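Local coordinates for protein cytosine deaminase (Klebsiella pneumoniae, PDB 4R85) that probably deaminates 5-methylcytosine, using an iron(II) ion held in an amidohydrolase-type barrel that carries the pyrimidine in its pocket, at residues A[62-67]-A[311-316]; A[67-72]-A[83-88]. All blocks are in the same frame, centred on the assembly; numbering follows the deposited sequence.

Contact 1: residues A[62-67]-A[311-316]. With 17E (5-methylcytosine), chain G.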
ATOM      1  N   THR A  62      -0.424  19.329   8.589  1.00 14.76           N
ATOM      2  CA  THR A  62       0.660  18.408   8.251  1.00 16.76           C
ATOM      3  C   THR A  62       1.833  18.469   9.250  1.00 13.57           C
ATOM      4  O   THR A  62       2.172  19.535   9.769  1.00 15.58           O
ATOM      5  CB  THR A  62       1.156  18.638   6.802  1.00 15.05           C
ATOM      6  OG1 THR A  62       2.022  17.568   6.415  1.00 17.65           O
ATOM      7  CG2 THR A  62       1.903  19.964   6.703  1.00 13.68           C
ATOM      8  N   LEU A  63       2.421  17.309   9.537  1.00 13.60           N
ATOM      9  CA  LEU A  63       3.611  17.206  10.388  1.00 16.12           C
ATOM     10  C   LEU A  63       3.344  17.605  11.841  1.00 18.04           C
ATOM     11  O   LEU A  63       4.249  18.070  12.528  1.00 21.42           O
ATOM     12  CB  LEU A  63       4.781  18.029   9.824  1.00 19.13           C
ATOM     13  CG  LEU A  63       5.055  17.884   8.327  1.00 15.83           C
ATOM     14  CD1 LEU A  63       6.268  18.705   7.898  1.00 19.77           C
ATOM     15  CD2 LEU A  63       5.250  16.415   7.976  1.00 18.04           C
ATOM     16  N   THR A  64       2.107  17.438  12.302  1.00 16.82           N
ATOM     17  CA  THR A  64       1.765  17.776  13.693  1.00 18.41           C
ATOM     18  C   THR A  64       1.352  16.546  14.498  1.00 23.03           C
ATOM     19  O   THR A  64       0.867  16.674  15.622  1.00 20.66           O
ATOM     20  CB  THR A  64       0.619  18.820  13.795  1.00 18.03           C
ATOM     21  OG1 THR A  64      -0.602  18.265  13.293  1.00 16.66           O
ATOM     22  CG2 THR A  64       0.955  20.095  13.032  1.00 16.71           C
ATOM     23  N   ALA A  65       1.540  15.361  13.920  1.00 16.44           N
ATOM     24  CA  ALA A  65       1.236  14.108  14.620  1.00 19.47           C
ATOM     25  C   ALA A  65       1.884  14.035  16.012  1.00 20.65           C
ATOM     26  O   ALA A  65       3.100  14.220  16.154  1.00 20.92           O
ATOM     27  CB  ALA A  65       1.668  12.916  13.778  1.00 18.24           C
ATOM     28  N   GLY A  66       1.057  13.776  17.024  1.00 20.59           N
ATOM     29  CA  GLY A  66       1.510  13.619  18.400  1.00 24.68           C
ATOM     30  C   GLY A  66       1.621  14.896  19.219  1.00 27.93           C
ATOM     31  O   GLY A  66       2.060  14.862  20.378  1.00 26.42           O
ATOM     32  N   GLU A  67       1.235  16.021  18.624  1.00 26.61           N
ATOM     33  CA  GLU A  67       1.303  17.324  19.288  1.00 27.32           C
ATOM     34  C   GLU A  67      -0.094  17.814  19.640  1.00 25.90           C
ATOM     35  O   GLU A  67      -0.885  18.099  18.746  1.00 19.88           O
ATOM     36  CB  GLU A  67       1.942  18.358  18.355  1.00 25.38           C
ATOM     37  CG  GLU A  67       3.342  18.008  17.866  1.00 26.90           C
ATOM     38  CD  GLU A  67       3.869  18.992  16.827  1.00 35.98           C
ATOM     39  OE1 GLU A  67       3.111  19.897  16.405  1.00 31.19           O
ATOM     40  OE2 GLU A  67       5.045  18.857  16.425  1.00 44.18           O
ATOM     41  N   GLN A 311       1.452  12.819   8.238  1.00 17.62           N
ATOM     42  CA  GLN A 311       1.890  12.905   9.628  1.00 14.91           C
ATOM     43  C   GLN A 311       1.103  13.918  10.450  1.00 14.06           C
ATOM     44  O   GLN A 311       1.671  14.850  11.018  1.00 17.38           O
ATOM     45  CB  GLN A 311       3.388  13.206   9.689  1.00 16.21           C
ATOM     46  CG  GLN A 311       4.247  12.149   9.016  1.00 17.15           C
ATOM     47  CD  GLN A 311       5.721  12.503   9.019  1.00 23.26           C
ATOM     48  OE1 GLN A 311       6.258  12.980   8.018  1.00 28.25           O
ATOM     49  NE2 GLN A 311       6.385  12.263  10.143  1.00 27.68           N
ATOM     50  N   ASP A 312      -0.204  13.723  10.538  1.00 13.14           N
ATOM     51  CA  ASP A 312      -1.045  14.718  11.184  1.00 15.78           C
ATOM     52  C   ASP A 312      -1.884  14.065  12.313  1.00 17.05           C
ATOM     53  O   ASP A 312      -1.657  12.888  12.631  1.00 14.23           O
ATOM     54  CB  ASP A 312      -1.845  15.498  10.105  1.00 14.44           C
ATOM     55  CG  ASP A 312      -2.994  14.697   9.503  1.00 20.53           C
ATOM     56  OD1 ASP A 312      -3.615  15.206   8.540  1.00 21.44           O
ATOM     57  OD2 ASP A 312      -3.298  13.582   9.975  1.00 20.67           O
ATOM     58  N   PRO A 313      -2.833  14.804  12.932  1.00 16.05           N
ATOM     59  CA  PRO A 313      -3.532  14.150  14.051  1.00 17.41           C
ATOM     60  C   PRO A 313      -4.393  12.937  13.648  1.00 20.07           C
ATOM     61  O   PRO A 313      -4.767  12.162  14.521  1.00 21.01           O
ATOM     62  CB  PRO A 313      -4.448  15.256  14.588  1.00 17.39           C
ATOM     63  CG  PRO A 313      -3.811  16.533  14.154  1.00 16.07           C
ATOM     64  CD  PRO A 313      -3.200  16.234  12.824  1.00 15.93           C
ATOM     65  N   TRP A 314      -4.682  12.774  12.359  1.00 15.05           N
ATOM     66  CA  TRP A 314      -5.544  11.685  11.897  1.00 14.81           C
ATOM     67  C   TRP A 314      -4.757  10.483  11.376  1.00 21.41           C
ATOM     68  O   TRP A 314      -5.248   9.353  11.403  1.00 28.76           O
ATOM     69  CB  TRP A 314      -6.508  12.174  10.807  1.00 15.24           C
ATOM     70  CG  TRP A 314      -7.515  13.137  11.323  1.00 14.30           C
ATOM     71  CD1 TRP A 314      -8.747  12.841  11.847  1.00 13.05           C
ATOM     72  CD2 TRP A 314      -7.381  14.563  11.381  1.00 12.75           C
ATOM     73  NE1 TRP A 314      -9.387  14.001  12.229  1.00 12.70           N
ATOM     74  CE2 TRP A 314      -8.568  15.071  11.957  1.00 14.19           C
ATOM     75  CE3 TRP A 314      -6.373  15.459  11.002  1.00 13.58           C
ATOM     76  CZ2 TRP A 314      -8.771  16.446  12.170  1.00 12.81           C
ATOM     77  CZ3 TRP A 314      -6.574  16.830  11.213  1.00 13.80           C
ATOM     78  CH2 TRP A 314      -7.765  17.304  11.795  1.00 11.99           C
ATOM     79  N   TYR A 315      -3.540  10.726  10.902  1.00 15.31           N
ATOM     80  CA  TYR A 315      -2.812   9.712  10.149  1.00 13.98           C
ATOM     81  C   TYR A 315      -1.304   9.861  10.348  1.00 12.93           C
ATOM     82  O   TYR A 315      -0.732  10.889  10.006  1.00 16.78           O
ATOM     83  CB  TYR A 315      -3.187   9.851   8.669  1.00 10.79           C
ATOM     84  CG  TYR A 315      -2.549   8.842   7.742  1.00 15.75           C
ATOM     85  CD1 TYR A 315      -1.455   9.190   6.954  1.00 13.83           C
ATOM     86  CD2 TYR A 315      -3.053   7.550   7.636  1.00 17.84           C
ATOM     87  CE1 TYR A 315      -0.879   8.278   6.078  1.00 16.12           C
ATOM     88  CE2 TYR A 315      -2.480   6.626   6.758  1.00 18.23           C
ATOM     89  CZ  TYR A 315      -1.397   6.998   5.986  1.00 16.65           C
ATOM     90  OH  TYR A 315      -0.821   6.088   5.119  1.00 16.45           O
ATOM     91  N   PRO A 316      -0.654   8.838  10.924  1.00 17.35           N
ATOM     92  CA  PRO A 316       0.737   9.037  11.369  1.00 17.90           C
ATOM     93  C   PRO A 316       1.790   8.853  10.282  1.00 15.87           C
ATOM     94  O   PRO A 316       2.961   9.162  10.521  1.00 13.10           O
ATOM     95  CB  PRO A 316       0.908   7.978  12.474  1.00 16.43           C
ATOM     96  CG  PRO A 316      -0.048   6.873  12.083  1.00 17.71           C
ATOM     97  CD  PRO A 316      -1.216   7.552  11.377  1.00 14.71           C
TER
HETATM   98  N1  17E G 501     -10.466  16.476   9.150  1.00 12.92           N
HETATM   99  C2  17E G 501     -11.481  15.729   8.715  1.00 13.67           C
HETATM  100  O2  17E G 501     -12.765  16.072   9.057  1.00 13.81           O
HETATM  101  N3  17E G 501     -11.282  14.652   7.949  1.00 15.01           N
HETATM  102  C4  17E G 501     -10.036  14.289   7.600  1.00 19.47           C
HETATM  103  N4  17E G 501      -9.834  13.135   6.782  1.00 20.70           N
HETATM  104  C5  17E G 501      -8.941  15.042   8.029  1.00 13.49           C
HETATM  105  C6  17E G 501      -9.198  16.157   8.821  1.00 14.79           C
HETATM  106  CM5 17E G 501      -7.549  14.653   7.646  1.00 14.00           C
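Ala-65 N donates to Gln-311 O (2.9 Å, 150° at the hydrogen), tying the irregular backbone of 62-67, which closes in a type II turn over Thr-64 to Glu-67, to the equally irregular 311-316. The donor stands well above the plane of the Gln-311 carbonyl. In the TIM-barrel fold of the amidohydrolases, this joins the loop after the first barrel strand, 47-57, to the loop after the last, 303-305, on the side of the barrel where the iron is bound. The CB of Ala-65 rests against two backbone oxygens, 3.4 Å from Gln-311 O and slightly farther from Asp-312 O. Leu-63 and Gln-311 cross at a slant, the CD2 methyl lying 3.6 Å from Gln-311 OE1, while NE2 of that amide makes a weak hydrogen bond to Tyr-381 of the second subunit. Thr-64 sets OG1 at 3.3 Å from Pro-313 CD; this hydroxyl is hydrogen-bonded to Ala-61 O. Asp-312 shapes its own loop: with CG between the backbone N and the carbonyl carbon (chi1 74°), OD2 accepts from Trp-314 N at 2.9 Å in an Asx turn, the donor coming from above the carboxylate plane. OD1 is hydrogen-bonded to Ser-309, itself a pocket residue. The turn presents Trp-314 to 5-methylcytosine. Pro-313 CB covers one indole face near the rim; over the centre of the opposite face lies C6 of the pyrimidine, 3.4 Å from Trp-314 CE2.

Contact 2: residues A[67-72]-A[83-88]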
ATOM      1  N   GLU A  67       1.235  16.021  18.624  1.00 26.61           N
ATOM      2  CA  GLU A  67       1.303  17.324  19.288  1.00 27.32           C
ATOM      3  C   GLU A  67      -0.094  17.814  19.640  1.00 25.90           C
ATOM      4  O   GLU A  67      -0.885  18.099  18.746  1.00 19.88           O
ATOM      5  CB  GLU A  67       1.942  18.358  18.355  1.00 25.38           C
ATOM      6  CG  GLU A  67       3.342  18.008  17.866  1.00 26.90           C
ATOM      7  CD  GLU A  67       3.869  18.992  16.827  1.00 35.98           C
ATOM      8  OE1 GLU A  67       3.111  19.897  16.405  1.00 31.19           O
ATOM      9  OE2 GLU A  67       5.045  18.857  16.425  1.00 44.18           O
ATOM     10  N   PRO A  68      -0.401  17.949  20.939  1.00 23.47           N
ATOM     11  CA  PRO A  68       0.436  17.670  22.111  1.00 18.94           C
ATOM     12  C   PRO A  68       0.303  16.215  22.568  1.00 21.07           C
ATOM     13  O   PRO A  68       1.042  15.762  23.437  1.00 25.56           O
ATOM     14  CB  PRO A  68      -0.138  18.621  23.164  1.00 22.41           C
ATOM     15  CG  PRO A  68      -1.586  18.675  22.837  1.00 26.43           C
ATOM     16  CD  PRO A  68      -1.693  18.555  21.324  1.00 18.96           C
ATOM     17  N   GLU A  69      -0.641  15.482  21.984  1.00 21.73           N
ATOM     18  CA  GLU A  69      -0.713  14.049  22.246  1.00 27.63           C
ATOM     19  C   GLU A  69      -1.220  13.277  21.031  1.00 22.28           C
ATOM     20  O   GLU A  69      -1.644  13.868  20.037  1.00 20.03           O
ATOM     21  CB  GLU A  69      -1.543  13.743  23.497  1.00 35.18           C
ATOM     22  CG  GLU A  69      -2.977  14.228  23.453  1.00 36.27           C
ATOM     23  CD  GLU A  69      -3.653  14.157  24.819  1.00 38.61           C
ATOM     24  OE1 GLU A  69      -4.026  13.044  25.253  1.00 39.24           O
ATOM     25  OE2 GLU A  69      -3.809  15.217  25.461  1.00 33.96           O
ATOM     26  N   TRP A  70      -1.170  11.954  21.123  1.00 27.64           N
ATOM     27  CA  TRP A  70      -1.489  11.089  19.991  1.00 25.26           C
ATOM     28  C   TRP A  70      -2.973  10.732  19.875  1.00 23.84           C
ATOM     29  O   TRP A  70      -3.695  10.670  20.871  1.00 19.84           O
ATOM     30  CB  TRP A  70      -0.648   9.810  20.064  1.00 28.24           C
ATOM     31  CG  TRP A  70       0.786  10.046  19.743  1.00 31.22           C
ATOM     32  CD1 TRP A  70       1.784  10.358  20.617  1.00 34.02           C
ATOM     33  CD2 TRP A  70       1.387  10.007  18.442  1.00 29.48           C
ATOM     34  NE1 TRP A  70       2.973  10.509  19.943  1.00 30.65           N
ATOM     35  CE2 TRP A  70       2.755  10.298  18.606  1.00 33.86           C
ATOM     36  CE3 TRP A  70       0.901   9.748  17.158  1.00 33.51           C
ATOM     37  CZ2 TRP A  70       3.643  10.341  17.531  1.00 34.01           C
ATOM     38  CZ3 TRP A  70       1.784   9.786  16.090  1.00 33.44           C
ATOM     39  CH2 TRP A  70       3.137  10.080  16.283  1.00 32.92           C
ATOM     40  N   ASN A  71      -3.411  10.500  18.641  1.00 17.60           N
ATOM     41  CA  ASN A  71      -4.728   9.936  18.365  1.00 22.13           C
ATOM     42  C   ASN A  71      -4.689   8.436  18.671  1.00 21.42           C
ATOM     43  O   ASN A  71      -4.289   7.640  17.830  1.00 21.36           O
ATOM     44  CB  ASN A  71      -5.080  10.170  16.888  1.00 20.84           C
ATOM     45  CG  ASN A  71      -6.502   9.732  16.523  1.00 19.18           C
ATOM     46  OD1 ASN A  71      -7.155   8.999  17.257  1.00 20.49           O
ATOM     47  ND2 ASN A  71      -6.974  10.176  15.363  1.00 22.78           N
ATOM     48  N   ARG A  72      -5.108   8.050  19.869  1.00 20.82           N
ATOM     49  CA  ARG A  72      -4.937   6.667  20.310  1.00 23.29           C
ATOM     50  C   ARG A  72      -5.942   5.705  19.688  1.00 24.71           C
ATOM     51  O   ARG A  72      -5.641   4.527  19.495  1.00 28.07           O
ATOM     52  CB  ARG A  72      -5.036   6.566  21.829  1.00 22.65           C
ATOM     53  CG  ARG A  72      -4.001   7.370  22.603  1.00 31.05           C
ATOM     54  CD  ARG A  72      -4.268   7.239  24.090  1.00 40.46           C
ATOM     55  NE  ARG A  72      -4.435   8.534  24.747  1.00 54.63           N
ATOM     56  CZ  ARG A  72      -5.588   9.195  24.826  1.00 62.08           C
ATOM     57  NH1 ARG A  72      -6.686   8.687  24.279  1.00 62.82           N
ATOM     58  NH2 ARG A  72      -5.641  10.365  25.450  1.00 66.39           N
ATOM     59  N   TRP A  83      -6.607  17.824  17.053  1.00 12.85           N
ATOM     60  CA  TRP A  83      -6.346  18.986  16.221  1.00 12.88           C
ATOM     61  C   TRP A  83      -6.769  20.249  16.949  1.00 13.30           C
ATOM     62  O   TRP A  83      -6.081  21.273  16.894  1.00 16.34           O
ATOM     63  CB  TRP A  83      -7.084  18.870  14.881  1.00 14.85           C
ATOM     64  CG  TRP A  83      -6.980  20.101  14.032  1.00 13.61           C
ATOM     65  CD1 TRP A  83      -8.014  20.848  13.538  1.00 15.55           C
ATOM     66  CD2 TRP A  83      -5.770  20.737  13.575  1.00 14.54           C
ATOM     67  NE1 TRP A  83      -7.522  21.902  12.805  1.00 17.70           N
ATOM     68  CE2 TRP A  83      -6.153  21.857  12.808  1.00 15.00           C
ATOM     69  CE3 TRP A  83      -4.406  20.473  13.751  1.00 17.34           C
ATOM     70  CZ2 TRP A  83      -5.219  22.710  12.209  1.00 20.98           C
ATOM     71  CZ3 TRP A  83      -3.474  21.322  13.149  1.00 16.99           C
ATOM     72  CH2 TRP A  83      -3.889  22.425  12.391  1.00 21.04           C
ATOM     73  N   SER A  84      -7.910  20.179  17.623  1.00 14.52           N
ATOM     74  CA  SER A  84      -8.373  21.300  18.441  1.00 18.31           C
ATOM     75  C   SER A  84      -7.338  21.704  19.506  1.00 19.53           C
ATOM     76  O   SER A  84      -7.109  22.884  19.742  1.00 17.42           O
ATOM     77  CB  SER A  84      -9.721  20.961  19.081  1.00 27.35           C
ATOM     78  OG  SER A  84     -10.219  22.069  19.807  1.00 36.83           O
ATOM     79  N   GLN A  85      -6.705  20.723  20.140  1.00 18.71           N
ATOM     80  CA  GLN A  85      -5.617  21.000  21.081  1.00 21.96           C
ATOM     81  C   GLN A  85      -4.427  21.675  20.405  1.00 23.32           C
ATOM     82  O   GLN A  85      -3.808  22.586  20.971  1.00 20.61           O
ATOM     83  CB  GLN A  85      -5.123  19.705  21.713  1.00 19.89           C
ATOM     84  CG  GLN A  85      -6.119  19.014  22.602  1.00 22.76           C
ATOM     85  CD  GLN A  85      -5.553  17.726  23.155  1.00 25.18           C
ATOM     86  OE1 GLN A  85      -5.380  16.758  22.421  1.00 21.91           O
ATOM     87  NE2 GLN A  85      -5.235  17.715  24.450  1.00 22.64           N
ATOM     88  N   ARG A  86      -4.092  21.192  19.211  1.00 18.37           N
ATOM     89  CA  ARG A  86      -2.936  21.685  18.471  1.00 19.35           C
ATOM     90  C   ARG A  86      -3.168  23.114  17.994  1.00 23.31           C
ATOM     91  O   ARG A  86      -2.225  23.903  17.894  1.00 21.52           O
ATOM     92  CB  ARG A  86      -2.632  20.765  17.280  1.00 20.27           C
ATOM     93  CG  ARG A  86      -1.393  21.164  16.464  1.00 20.36           C
ATOM     94  CD  ARG A  86      -0.167  21.367  17.366  1.00 24.76           C
ATOM     95  NE  ARG A  86       1.054  21.546  16.582  1.00 23.59           N
ATOM     96  CZ  ARG A  86       1.468  22.712  16.092  1.00 24.68           C
ATOM     97  NH1 ARG A  86       2.587  22.776  15.385  1.00 24.87           N
ATOM     98  NH2 ARG A  86       0.757  23.816  16.296  1.00 25.25           N
ATOM     99  N   LYS A  87      -4.427  23.444  17.703  1.00 20.58           N
ATOM    100  CA  LYS A  87      -4.769  24.774  17.197  1.00 21.07           C
ATOM    101  C   LYS A  87      -4.404  25.896  18.150  1.00 21.29           C
ATOM    102  O   LYS A  87      -4.199  27.031  17.720  1.00 22.02           O
ATOM    103  CB  LYS A  87      -6.254  24.864  16.835  1.00 21.49           C
ATOM    104  CG  LYS A  87      -6.558  24.347  15.453  1.00 18.46           C
ATOM    105  CD  LYS A  87      -7.954  23.757  15.401  1.00 32.88           C
ATOM    106  CE  LYS A  87      -9.018  24.809  15.265  1.00 28.16           C
ATOM    107  NZ  LYS A  87     -10.356  24.171  15.054  1.00 24.18           N
ATOM    108  N   ALA A  88      -4.319  25.580  19.439  1.00 24.67           N
ATOM    109  CA  ALA A  88      -3.989  26.578  20.450  1.00 25.88           C
ATOM    110  C   ALA A  88      -2.555  27.088  20.316  1.00 27.33           C
ATOM    111  O   ALA A  88      -2.224  28.144  20.849  1.00 28.30           O
ATOM    112  CB  ALA A  88      -4.227  26.015  21.841  1.00 25.70           C
TER
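Arg-86 and Glu-67 lie side by side, pointing the same way, and their salt bridge ties the loop 67-72 to the last turns of helix 76-87. From the helix, Arg-86 CB lies 3.5 Å from Glu-67 O; CG, anti to the backbone N, is somewhat farther from it, and a bend at chi2 (51°) sets CD, 3.6 Å from that same oxygen. NE donates to Glu-67 OE1 at 2.6 Å, meeting the oxygen nearly along its C-O bond, and NH1 adds a weak bond to the same OE1 at 3.1 Å. One carboxylate oxygen thus takes both N-H groups at this edge of the guanidinium, the two planes being turned 28° apart. NH1 also has a salt bridge to Asp-94, and a cation held between two acids should be well stabilised.

Pro-68, preceded by a cis peptide, packs its CD 3.6 Å from Gln-85 CB. Beyond it, Glu-69 and Gln-85 cross at about a right angle. Gln-85 NE2 reaches Glu-69 OE2 at 3.0 Å in an almost straight bond (171°), meeting the oxygen from above its carboxylate plane; the amide's OE1 accepts from Arg-82, one helical turn back. Glu-69 OE1 in turn forms a salt bridge with Arg-72 NH2, whose hydrogen bond is weak. The contact therefore folds the loop leaving barrel strand 47-57 back onto the helix that follows it, while Asp-94 joins Arg-86 to the neighbouring helix 92-108.

Contact 1 is the more buried and joins parts of the chain far apart in sequence, the loops after the first and last barrel strands; contact 2 is a surface contact that folds one of those same loops onto its own following helix. Their chemistry differs accordingly: contact 1 rests on a backbone carbonyl and on packing of Leu-63, Ala-65, Gln-311 and Pro-313, while Trp-314 meets the ligand; contact 2 rests on charged and amide side chains and a packed proline. Glu-67 belongs to both, ending the turn of one and bridging to the helix in the other. They also touch directly: Pro-313 O lies 3.1 Å from Asn-71 ND2, a probable hydrogen bond, and Trp-314 CH2 packs 3.5 Å from Trp-83 CB.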